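Local coordinates for protein UDP-N-acetylglucosamine pyrophosphorylase (Entamoeba histolytica, PDB 3OC9) that probably catalyses the formation of UDP-N-acetylglucosamine and diphosphate from UTP and N-acetylglucosamine 1-phosphate, at residues E171-K176 with S269-A274. Numbering follows the deposited sequence.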
loop_
_atom_site.group_PDB
_atom_site.type_symbol
_atom_site.label_atom_id
_atom_site.label_comp_id
_atom_site.label_asym_id
_atom_site.label_seq_id
_atom_site.Cartn_x
_atom_site.Cartn_y
_atom_site.Cartn_z
ATOM N N GLU A 171 -14.995 16.744 -0.301
ATOM C CA GLU A 171 -15.397 18.027 0.316
ATOM C C GLU A 171 -14.550 18.342 1.566
ATOM O O GLU A 171 -14.095 19.477 1.733
ATOM C CB GLU A 171 -16.898 18.038 0.651
ATOM C CG GLU A 171 -17.793 18.231 -0.581
ATOM C CD GLU A 171 -19.271 18.431 -0.253
ATOM O OE1 GLU A 171 -19.623 18.649 0.925
ATOM O OE2 GLU A 171 -20.086 18.378 -1.195
ATOM N N PHE A 172 -14.329 17.326 2.415
ATOM C CA PHE A 172 -13.500 17.450 3.639
ATOM C C PHE A 172 -12.038 17.811 3.295
ATOM O O PHE A 172 -11.428 18.689 3.950
ATOM C CB PHE A 172 -13.574 16.142 4.455
ATOM C CG PHE A 172 -12.809 16.160 5.771
ATOM C CD1 PHE A 172 -13.366 16.739 6.910
ATOM C CD2 PHE A 172 -11.559 15.537 5.880
ATOM C CE1 PHE A 172 -12.676 16.735 8.140
ATOM C CE2 PHE A 172 -10.849 15.523 7.100
ATOM C CZ PHE A 172 -11.409 16.121 8.237
ATOM N N MET A 173 -11.467 17.155 2.274
ATOM C CA MET A 173 -10.109 17.524 1.820
ATOM C C MET A 173 -9.979 19.020 1.432
ATOM O O MET A 173 -9.014 19.692 1.832
ATOM C CB MET A 173 -9.614 16.614 0.673
ATOM C CG MET A 173 -9.309 15.162 1.080
ATOM S SD MET A 173 -8.987 14.147 -0.419
ATOM C CE MET A 173 -8.356 12.613 0.307
ATOM N N ASN A 174 -10.937 19.540 0.659
ATOM C CA ASN A 174 -10.913 20.962 0.274
ATOM C C ASN A 174 -11.026 21.898 1.495
ATOM O O ASN A 174 -10.309 22.897 1.582
ATOM C CB ASN A 174 -11.981 21.280 -0.804
ATOM C CG ASN A 174 -11.654 20.642 -2.172
ATOM O OD1 ASN A 174 -10.491 20.559 -2.576
ATOM N ND2 ASN A 174 -12.687 20.192 -2.879
ATOM N N GLU A 175 -11.895 21.553 2.441
ATOM C CA GLU A 175 -12.063 22.327 3.695
ATOM C C GLU A 175 -10.750 22.426 4.509
ATOM O O GLU A 175 -10.402 23.504 5.026
ATOM C CB GLU A 175 -13.180 21.686 4.529
ATOM C CG GLU A 175 -13.343 22.188 5.965
ATOM C CD GLU A 175 -14.457 21.459 6.733
ATOM O OE1 GLU A 175 -15.080 20.513 6.177
ATOM O OE2 GLU A 175 -14.709 21.844 7.903
ATOM N N LYS A 176 -10.029 21.303 4.594
ATOM C CA LYS A 176 -8.768 21.189 5.357
ATOM C C LYS A 176 -7.500 21.670 4.613
ATOM O O LYS A 176 -6.428 21.798 5.228
ATOM C CB LYS A 176 -8.566 19.737 5.837
ATOM C CG LYS A 176 -9.632 19.202 6.795
ATOM C CD LYS A 176 -9.426 19.744 8.209
ATOM C CE LYS A 176 -10.654 19.532 9.071
ATOM N NZ LYS A 176 -10.445 20.108 10.429
ATOM N N SER A 269 -7.222 17.588 -7.053
ATOM C CA SER A 269 -7.889 17.910 -8.324
ATOM C C SER A 269 -8.035 16.663 -9.209
ATOM O O SER A 269 -9.079 16.480 -9.875
ATOM C CB SER A 269 -7.135 19.020 -9.070
ATOM O OG SER A 269 -7.786 19.353 -10.285
ATOM N N PHE A 270 -7.009 15.794 -9.220
ATOM C CA PHE A 270 -7.114 14.546 -10.002
ATOM C C PHE A 270 -8.170 13.582 -9.414
ATOM O O PHE A 270 -8.959 12.993 -10.171
ATOM C CB PHE A 270 -5.752 13.823 -10.245
ATOM C CG PHE A 270 -5.904 12.548 -11.067
ATOM C CD1 PHE A 270 -5.944 11.305 -10.448
ATOM C CD2 PHE A 270 -6.094 12.609 -12.462
ATOM C CE1 PHE A 270 -6.153 10.126 -11.203
ATOM C CE2 PHE A 270 -6.295 11.444 -13.226
ATOM C CZ PHE A 270 -6.312 10.202 -12.602
ATOM N N LEU A 271 -8.198 13.438 -8.085
ATOM C CA LEU A 271 -9.222 12.610 -7.420
ATOM C C LEU A 271 -10.651 13.095 -7.763
ATOM O O LEU A 271 -11.561 12.279 -7.941
ATOM C CB LEU A 271 -9.017 12.567 -5.883
ATOM C CG LEU A 271 -7.754 11.847 -5.357
ATOM C CD1 LEU A 271 -7.657 12.004 -3.846
ATOM C CD2 LEU A 271 -7.703 10.365 -5.752
ATOM N N GLU A 272 -10.834 14.411 -7.877
ATOM C CA GLU A 272 -12.142 14.967 -8.318
ATOM C C GLU A 272 -12.538 14.506 -9.732
ATOM O O GLU A 272 -13.717 14.134 -9.957
ATOM C CB GLU A 272 -12.190 16.503 -8.144
ATOM C CG GLU A 272 -12.159 16.936 -6.664
ATOM C CD GLU A 272 -11.967 18.434 -6.431
ATOM O OE1 GLU A 272 -11.121 19.071 -7.112
ATOM O OE2 GLU A 272 -12.650 18.978 -5.532
ATOM N N LYS A 273 -11.572 14.489 -10.665
ATOM C CA LYS A 273 -11.811 13.954 -12.034
ATOM C C LYS A 273 -12.087 12.457 -12.032
ATOM O O LYS A 273 -13.017 11.984 -12.699
ATOM C CB LYS A 273 -10.634 14.250 -12.985
ATOM C CG LYS A 273 -10.308 15.712 -13.191
ATOM C CD LYS A 273 -9.222 15.887 -14.280
ATOM C CE LYS A 273 -9.025 17.363 -14.663
ATOM N NZ LYS A 273 -8.654 18.230 -13.485
ATOM N N ALA A 274 -11.296 11.703 -11.260
ATOM C CA ALA A 274 -11.419 10.246 -11.196
ATOM C C ALA A 274 -12.796 9.761 -10.708
ATOM O O ALA A 274 -13.299 8.718 -11.173
ATOM C CB ALA A 274 -10.292 9.649 -10.315
HETATM O O HOH W 1 -9.815 20.612 -5.422
#
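M173 and N174 reach L271 and E272 in a nucleotidyltransferase of the GT-A (Rossmann-like) class, joining helix 169-176, which lies against strand 95-100 of the central mixed sheet, to helix 268-274, which directly follows strand 263-267. The backbones stay well apart: the nearest CA atoms, those of N174 and S269, are 9.6 Å from each other, so side chains, and one water, span the gap. M173 supplies the buried, apolar part. Its chain is extended from CA to the methyl, which carries CE of M173 to 4.3 Å from CD1 of L271, a light van der Waals touch. F97 of strand 95-100 also lies against M173, and F161 of helix 160-166 against L271, tying this apolar pair to the sheet and to a third helix. N174, one residue on, makes the polar part nearer the surface. Its amide and the carboxylate of E272 reach toward each other from the two helices with their planes 57° apart. ND2 of N174 donates to OE2 of E272 over 2.9 Å, nearly straight at 168°; the acceptor lies in the amide plane, whereas ND2 meets OE2 on its syn side, 31° out of the carboxylate plane. A water completes a hydrogen-bonded ring between the two groups, which should limit their rotation: it donates to OD1 of N174 at 2.9 Å and to OE1 of E272 at 2.6 Å.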